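Local coordinates for aminoglycoside 6-N-acetyltransferase type Ib11 (Salmonella typhimurium, PDB 2PR8), which probably acetylates the 6'-amino group of aminoglycosides such as kanamycin B with acetyl-CoA, conferring antibiotic resistance, and works as a homodimer, at residues 11-16 with 119-124; 77-82 with 106-111. All coordinates share one frame; numbering follows the deposited sequence.

Contact 1: 11-16 with 119-124; sequences DSVTLR and GTKLVR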
ATOM      1  N   ASP A  11       0.602  -8.749  30.480  1.00 48.79           N
ATOM      2  CA  ASP A  11       1.186  -7.694  29.595  1.00 48.58           C
ATOM      3  C   ASP A  11       1.819  -8.241  28.298  1.00 47.31           C
ATOM      4  O   ASP A  11       3.057  -8.297  28.148  1.00 47.48           O
ATOM      5  CB  ASP A  11       2.200  -6.860  30.377  1.00 50.14           C
ATOM      6  CG  ASP A  11       1.715  -5.421  30.660  1.00 53.70           C
ATOM      7  OD1 ASP A  11       0.605  -5.024  30.210  1.00 57.45           O
ATOM      8  OD2 ASP A  11       2.478  -4.685  31.340  1.00 57.61           O
ATOM      9  N   SER A  12       0.969  -8.644  27.362  1.00 45.00           N
ATOM     10  CA  SER A  12       1.436  -9.078  26.040  1.00 42.97           C
ATOM     11  C   SER A  12       0.959  -8.106  24.969  1.00 41.10           C
ATOM     12  O   SER A  12      -0.221  -8.078  24.639  1.00 39.43           O
ATOM     13  CB  SER A  12       0.929 -10.478  25.728  1.00 43.25           C
ATOM     14  OG  SER A  12       1.239 -10.841  24.390  1.00 45.44           O
ATOM     15  N   VAL A  13       1.876  -7.299  24.433  1.00 39.66           N
ATOM     16  CA  VAL A  13       1.527  -6.448  23.307  1.00 38.07           C
ATOM     17  C   VAL A  13       2.032  -6.983  21.971  1.00 37.22           C
ATOM     18  O   VAL A  13       3.165  -7.453  21.836  1.00 36.61           O
ATOM     19  CB  VAL A  13       1.735  -4.905  23.554  1.00 38.77           C
ATOM     20  CG1 VAL A  13       2.525  -4.630  24.799  1.00 38.33           C
ATOM     21  CG2 VAL A  13       2.273  -4.182  22.336  1.00 36.71           C
ATOM     22  N   THR A  14       1.136  -6.886  20.999  1.00 35.89           N
ATOM     23  CA  THR A  14       1.166  -7.634  19.775  1.00 34.79           C
ATOM     24  C   THR A  14       0.460  -6.743  18.744  1.00 34.11           C
ATOM     25  O   THR A  14      -0.335  -5.831  19.117  1.00 33.11           O
ATOM     26  CB  THR A  14       0.386  -8.986  20.034  1.00 36.17           C
ATOM     27  OG1 THR A  14       1.299 -10.068  20.300  1.00 37.13           O
ATOM     28  CG2 THR A  14      -0.556  -9.343  18.935  1.00 35.99           C
ATOM     29  N   LEU A  15       0.749  -6.986  17.460  1.00 32.32           N
ATOM     30  CA  LEU A  15       0.116  -6.251  16.378  1.00 30.97           C
ATOM     31  C   LEU A  15      -0.406  -7.177  15.300  1.00 29.57           C
ATOM     32  O   LEU A  15       0.127  -8.259  15.083  1.00 28.71           O
ATOM     33  CB  LEU A  15       1.095  -5.269  15.740  1.00 32.04           C
ATOM     34  CG  LEU A  15       1.480  -4.061  16.560  1.00 31.51           C
ATOM     35  CD1 LEU A  15       2.986  -4.039  16.533  1.00 36.60           C
ATOM     36  CD2 LEU A  15       0.887  -2.790  16.005  1.00 32.85           C
ATOM     37  N   ARG A  16      -1.453  -6.729  14.622  1.00 27.36           N
ATOM     38  CA  ARG A  16      -1.957  -7.420  13.464  1.00 25.22           C
ATOM     39  C   ARG A  16      -2.304  -6.390  12.411  1.00 25.11           C
ATOM     40  O   ARG A  16      -2.438  -5.186  12.708  1.00 24.30           O
ATOM     41  CB  ARG A  16      -3.206  -8.251  13.839  1.00 26.27           C
ATOM     42  CG  ARG A  16      -4.461  -7.417  14.221  1.00 24.25           C
ATOM     43  CD  ARG A  16      -5.627  -8.333  14.552  1.00 24.66           C
ATOM     44  NE  ARG A  16      -6.823  -7.648  15.052  1.00 25.23           N
ATOM     45  CZ  ARG A  16      -7.619  -6.832  14.359  1.00 26.00           C
ATOM     46  NH1 ARG A  16      -8.697  -6.327  14.956  1.00 25.62           N
ATOM     47  NH2 ARG A  16      -7.372  -6.520  13.085  1.00 23.16           N
ATOM     48  N   GLY A 119       4.080   1.285  26.174  1.00 39.72           N
ATOM     49  CA  GLY A 119       5.135   2.231  25.847  1.00 36.26           C
ATOM     50  C   GLY A 119       6.063   1.568  24.868  1.00 34.28           C
ATOM     51  O   GLY A 119       5.688   1.275  23.734  1.00 33.40           O
ATOM     52  N   THR A 120       7.257   1.264  25.343  1.00 33.63           N
ATOM     53  CA  THR A 120       8.306   0.768  24.478  1.00 33.43           C
ATOM     54  C   THR A 120       7.992  -0.646  24.033  1.00 33.30           C
ATOM     55  O   THR A 120       8.452  -1.067  22.972  1.00 33.90           O
ATOM     56  CB  THR A 120       9.750   1.025  25.096  1.00 34.64           C
ATOM     57  OG1 THR A 120      10.479  -0.201  25.312  1.00 36.58           O
ATOM     58  CG2 THR A 120       9.640   1.828  26.360  1.00 29.17           C
ATOM     59  N   LYS A 121       7.126  -1.348  24.778  1.00 32.06           N
ATOM     60  CA  LYS A 121       6.677  -2.680  24.374  1.00 32.40           C
ATOM     61  C   LYS A 121       6.019  -2.615  22.996  1.00 31.29           C
ATOM     62  O   LYS A 121       6.265  -3.452  22.127  1.00 30.40           O
ATOM     63  CB  LYS A 121       5.656  -3.265  25.373  1.00 32.97           C
ATOM     64  CG  LYS A 121       6.237  -4.096  26.532  1.00 35.25           C
ATOM     65  CD  LYS A 121       5.097  -4.609  27.441  1.00 35.37           C
ATOM     66  CE  LYS A 121       5.610  -5.472  28.571  1.00 40.60           C
ATOM     67  NZ  LYS A 121       5.675  -6.926  28.204  1.00 42.78           N
ATOM     68  N   LEU A 122       5.155  -1.616  22.821  1.00 30.03           N
ATOM     69  CA  LEU A 122       4.472  -1.394  21.573  1.00 28.85           C
ATOM     70  C   LEU A 122       5.492  -1.127  20.459  1.00 28.72           C
ATOM     71  O   LEU A 122       5.391  -1.720  19.393  1.00 27.97           O
ATOM     72  CB  LEU A 122       3.562  -0.182  21.709  1.00 29.54           C
ATOM     73  CG  LEU A 122       2.486   0.177  20.679  1.00 31.53           C
ATOM     74  CD1 LEU A 122       2.485   1.683  20.516  1.00 32.83           C
ATOM     75  CD2 LEU A 122       2.610  -0.529  19.340  1.00 33.26           C
ATOM     76  N   VAL A 123       6.439  -0.212  20.708  1.00 27.82           N
ATOM     77  CA  VAL A 123       7.435   0.179  19.696  1.00 27.91           C
ATOM     78  C   VAL A 123       8.278  -1.022  19.262  1.00 28.15           C
ATOM     79  O   VAL A 123       8.549  -1.174  18.081  1.00 28.63           O
ATOM     80  CB  VAL A 123       8.393   1.288  20.192  1.00 27.21           C
ATOM     81  CG1 VAL A 123       9.409   1.664  19.111  1.00 24.97           C
ATOM     82  CG2 VAL A 123       7.614   2.535  20.649  1.00 27.31           C
ATOM     83  N   ARG A 124       8.697  -1.861  20.218  1.00 27.53           N
ATOM     84  CA  ARG A 124       9.495  -3.049  19.916  1.00 28.04           C
ATOM     85  C   ARG A 124       8.776  -4.039  19.038  1.00 27.38           C
ATOM     86  O   ARG A 124       9.381  -4.630  18.132  1.00 27.83           O
ATOM     87  CB  ARG A 124       9.927  -3.771  21.222  1.00 28.78           C
ATOM     88  CG  ARG A 124      10.975  -3.004  21.985  1.00 32.60           C
ATOM     89  CD  ARG A 124      11.612  -3.879  23.054  1.00 39.27           C
ATOM     90  NE  ARG A 124      12.506  -3.104  23.913  1.00 42.32           N
ATOM     91  CZ  ARG A 124      12.219  -2.790  25.168  1.00 43.98           C
ATOM     92  NH1 ARG A 124      11.064  -3.192  25.695  1.00 45.12           N
ATOM     93  NH2 ARG A 124      13.090  -2.100  25.897  1.00 45.20           N
TER

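Contact 2: 77-82 with 106-111; sequences IGYAQS and LSLANA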
ATOM      1  N   ILE A  77      -6.386  -2.164  21.208  1.00 28.28           N
ATOM      2  CA  ILE A  77      -6.397  -0.921  21.993  1.00 28.71           C
ATOM      3  C   ILE A  77      -6.041   0.359  21.201  1.00 28.28           C
ATOM      4  O   ILE A  77      -6.302   1.491  21.645  1.00 26.51           O
ATOM      5  CB  ILE A  77      -5.568  -1.063  23.276  1.00 29.42           C
ATOM      6  CG1 ILE A  77      -4.300  -1.824  23.010  1.00 30.93           C
ATOM      7  CG2 ILE A  77      -6.379  -1.859  24.354  1.00 29.37           C
ATOM      8  CD1 ILE A  77      -3.223  -0.970  22.356  1.00 38.05           C
ATOM      9  N   GLY A  78      -5.446   0.178  20.022  1.00 26.69           N
ATOM     10  CA  GLY A  78      -5.104   1.340  19.212  1.00 26.64           C
ATOM     11  C   GLY A  78      -4.795   1.002  17.750  1.00 25.63           C
ATOM     12  O   GLY A  78      -4.838  -0.163  17.330  1.00 23.70           O
ATOM     13  N   TYR A  79      -4.497   2.065  17.005  1.00 24.21           N
ATOM     14  CA  TYR A  79      -4.225   1.997  15.586  1.00 22.95           C
ATOM     15  C   TYR A  79      -2.802   2.474  15.375  1.00 21.52           C
ATOM     16  O   TYR A  79      -2.358   3.444  15.980  1.00 20.98           O
ATOM     17  CB  TYR A  79      -5.215   2.876  14.819  1.00 23.16           C
ATOM     18  CG  TYR A  79      -4.924   3.004  13.352  1.00 22.58           C
ATOM     19  CD1 TYR A  79      -5.498   2.116  12.416  1.00 23.05           C
ATOM     20  CD2 TYR A  79      -4.089   3.991  12.894  1.00 18.61           C
ATOM     21  CE1 TYR A  79      -5.207   2.216  11.049  1.00 24.44           C
ATOM     22  CE2 TYR A  79      -3.791   4.106  11.531  1.00 22.34           C
ATOM     23  CZ  TYR A  79      -4.365   3.224  10.609  1.00 24.56           C
ATOM     24  OH  TYR A  79      -4.051   3.361   9.263  1.00 21.11           O
ATOM     25  N   ALA A  80      -2.087   1.783  14.498  1.00 20.77           N
ATOM     26  CA  ALA A  80      -0.757   2.225  14.086  1.00 19.97           C
ATOM     27  C   ALA A  80      -0.652   2.074  12.556  1.00 19.08           C
ATOM     28  O   ALA A  80      -1.408   1.315  11.963  1.00 18.47           O
ATOM     29  CB  ALA A  80       0.309   1.399  14.808  1.00 18.63           C
ATOM     30  N   GLN A  81       0.294   2.790  11.945  1.00 19.32           N
ATOM     31  CA  GLN A  81       0.591   2.715  10.503  1.00 20.02           C
ATOM     32  C   GLN A  81       2.105   2.719  10.296  1.00 19.86           C
ATOM     33  O   GLN A  81       2.839   3.402  11.017  1.00 21.69           O
ATOM     34  CB  GLN A  81       0.120   3.984   9.809  1.00 19.62           C
ATOM     35  CG  GLN A  81      -1.214   3.978   9.401  1.00 24.87           C
ATOM     36  CD  GLN A  81      -1.657   5.316   8.846  1.00 22.78           C
ATOM     37  OE1 GLN A  81      -0.871   6.232   8.632  1.00 26.95           O
ATOM     38  NE2 GLN A  81      -2.918   5.420   8.621  1.00 23.76           N
ATOM     39  N   SER A  82       2.587   1.958   9.319  1.00 20.38           N
ATOM     40  CA  SER A  82       3.960   2.127   8.833  1.00 20.01           C
ATOM     41  C   SER A  82       3.820   2.644   7.408  1.00 18.92           C
ATOM     42  O   SER A  82       2.768   2.471   6.809  1.00 19.17           O
ATOM     43  CB  SER A  82       4.721   0.798   8.883  1.00 20.12           C
ATOM     44  OG  SER A  82       4.108  -0.168   8.017  1.00 23.51           O
ATOM     45  N   LEU A 106       2.665   6.215  15.433  1.00 21.77           N
ATOM     46  CA  LEU A 106       1.989   5.678  16.610  1.00 22.50           C
ATOM     47  C   LEU A 106       0.979   6.697  17.143  1.00 22.88           C
ATOM     48  O   LEU A 106       0.435   6.523  18.211  1.00 24.09           O
ATOM     49  CB  LEU A 106       3.044   5.339  17.683  1.00 22.45           C
ATOM     50  CG  LEU A 106       4.073   4.269  17.306  1.00 23.46           C
ATOM     51  CD1 LEU A 106       4.984   3.911  18.467  1.00 21.02           C
ATOM     52  CD2 LEU A 106       3.361   3.006  16.836  1.00 23.54           C
ATOM     53  N   SER A 107       0.711   7.761  16.395  1.00 23.76           N
ATOM     54  CA  SER A 107      -0.176   8.808  16.913  1.00 23.44           C
ATOM     55  C   SER A 107      -1.525   8.282  17.439  1.00 23.03           C
ATOM     56  O   SER A 107      -2.075   8.859  18.377  1.00 22.46           O
ATOM     57  CB  SER A 107      -0.354   9.943  15.910  1.00 24.12           C
ATOM     58  OG  SER A 107      -1.148   9.548  14.821  1.00 24.60           O
ATOM     59  N   LEU A 108      -2.044   7.193  16.853  1.00 21.50           N
ATOM     60  CA  LEU A 108      -3.336   6.619  17.272  1.00 20.33           C
ATOM     61  C   LEU A 108      -3.206   5.331  18.059  1.00 19.93           C
ATOM     62  O   LEU A 108      -4.174   4.592  18.183  1.00 19.38           O
ATOM     63  CB  LEU A 108      -4.298   6.408  16.090  1.00 18.43           C
ATOM     64  CG  LEU A 108      -4.666   7.682  15.337  1.00 22.57           C
ATOM     65  CD1 LEU A 108      -5.449   7.394  14.014  1.00 22.39           C
ATOM     66  CD2 LEU A 108      -5.390   8.715  16.238  1.00 26.30           C
ATOM     67  N   ALA A 109      -2.009   5.064  18.573  1.00 19.74           N
ATOM     68  CA  ALA A 109      -1.713   3.790  19.217  1.00 21.14           C
ATOM     69  C   ALA A 109      -2.398   3.604  20.589  1.00 22.16           C
ATOM     70  O   ALA A 109      -2.376   2.507  21.158  1.00 22.95           O
ATOM     71  CB  ALA A 109      -0.201   3.582  19.315  1.00 19.15           C
ATOM     72  N   ASN A 110      -3.019   4.657  21.115  1.00 23.31           N
ATOM     73  CA  ASN A 110      -3.893   4.467  22.290  1.00 25.35           C
ATOM     74  C   ASN A 110      -5.244   5.036  22.002  1.00 24.61           C
ATOM     75  O   ASN A 110      -5.823   5.655  22.859  1.00 24.75           O
ATOM     76  CB  ASN A 110      -3.316   5.122  23.562  1.00 26.15           C
ATOM     77  CG  ASN A 110      -3.990   4.601  24.845  1.00 30.56           C
ATOM     78  OD1 ASN A 110      -4.322   3.402  24.943  1.00 35.36           O
ATOM     79  ND2 ASN A 110      -4.168   5.494  25.848  1.00 31.93           N
ATOM     80  N   ALA A 111      -5.749   4.870  20.782  1.00 23.55           N
ATOM     81  CA  ALA A 111      -6.933   5.650  20.420  1.00 24.60           C
ATOM     82  C   ALA A 111      -8.160   5.166  21.206  1.00 24.15           C
ATOM     83  O   ALA A 111      -9.160   5.899  21.305  1.00 24.20           O
ATOM     84  CB  ALA A 111      -7.207   5.645  18.892  1.00 24.59           C
TER
HETATM   85  O   HOH W   1      -1.325   5.714  14.482  1.00 21.13           O

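Contact 1: 11-16 with 119-124
Val-13 and Leu-15, on the outermost strand 13-17 of the GNAT-fold sheet, pack against Lys-121 and Leu-122 in the first turn of helix 120-130. The turn begins with Gly-119, at the N-cap, and Thr-120, both CoA-binding residues although no CoA is bound here. The axes of residues 13-16 and 120-124 approach to 7.8 Å and run at 40° to each other, in keeping with a helix laid over the sheet.

Apolar packing carries the inner part. The two methyls of Val-13 touch different residues of the helix. CG1 presses on the Lys-121 chain, with Val-13 CG1 only 3.5 Å from Lys-121 CB, while CG2 reaches the backbone, 3.6 Å from Leu-122 CA. The first contact is tighter than usual, and CG1 nearly eclipses the valine's own backbone N (chi1 12°), so this side chain appears somewhat strained. Further along, Leu-15 CD2 meets Leu-122 CD2 at 4.4 Å; Leu-15 also rests on Ala-125, Leu-126 and Leu-129 of the same helix.

At the exposed end the interaction turns polar. Lys-121 passes Val-13 CG1 with its methylenes and reaches a backbone carbonyl rather than a carboxylate; Asp-11 OD2, 5.0 Å from Lys-121 NZ, may add only a longer-range attraction. A bend at the last torsion of Lys-121 (chi4 -90°) brings NZ to 3.0 Å from Asp-11 O, with the donor tilted moderately from the carbonyl plane.

Contact 2: 77-82 with 106-111
Leu-108 O is gripped by two backbone N-H groups, one on each segment. Tyr-79 N, from strand 75-84 of the GNAT sheet, gives a nearly straight bond of 2.8 Å to Leu-108 O (173° at the hydrogen), approaching from above the carbonyl plane; Ala-111 N adds a weak bond from within the loop. This loop leaves strand 101-105 through a type I beta turn, Leu-106 to Ala-109, closed by Ala-109 N to Leu-106 O.

Instead of continuing as a regular strand pair, the two segments are bridged by a water that donates to Tyr-79 O and accepts from Leu-108 N, each 2.9 Å away. Close backbone packing continues at Gly-78, whose CA-H points almost straight at Ala-109 O. Ile-77 and Gly-78 both face Ala-70 on strand 65-72, forming a classic beta bulge; Ile-77 O bonds to Ser-112 OG.

The side chains pack on two fronts. With CG anti to the backbone N and beside the carbonyl carbon (chi1 173°), the Tyr-79 ring is placed next to Leu-108 and meets it obliquely, Tyr-79 CD2 lying 3.8 Å from Leu-108 CD1. Leu-26 and an edge-to-face Tyr-55 also pack around the tyrosine. Leu-108, a CoA-binding residue although this chain holds no CoA, also leans on Leu-30; the contact thus joins part of the cofactor site to the sheet. Nearer the start of the loop, Leu-106 sends its CD2 branch back to the strand, within 4.0 Å of Ala-80 CB.

How the contacts relate
Contact 2 is buried, its centre about 6 Å from the centre of the folded chain, whereas contact 1 lies at the surface, at the sheet's outer edge. Both involve the same sheet and parts of the CoA site, and contact 2 is nested within the chain loop that contact 1 closes. Their chemistry follows their places: main-chain bonds and a bridging water join strand to loop in contact 2, while methyl packing and a single lysine bond join strand to helix in contact 1. Helix 120-130 connects them, since its inward face packs on the 106-111 loop: Leu-122 CD1 approaches Ala-109 CB to 3.5 Å, and Val-123 CG2 lies 3.7 Å from Leu-106 CD1.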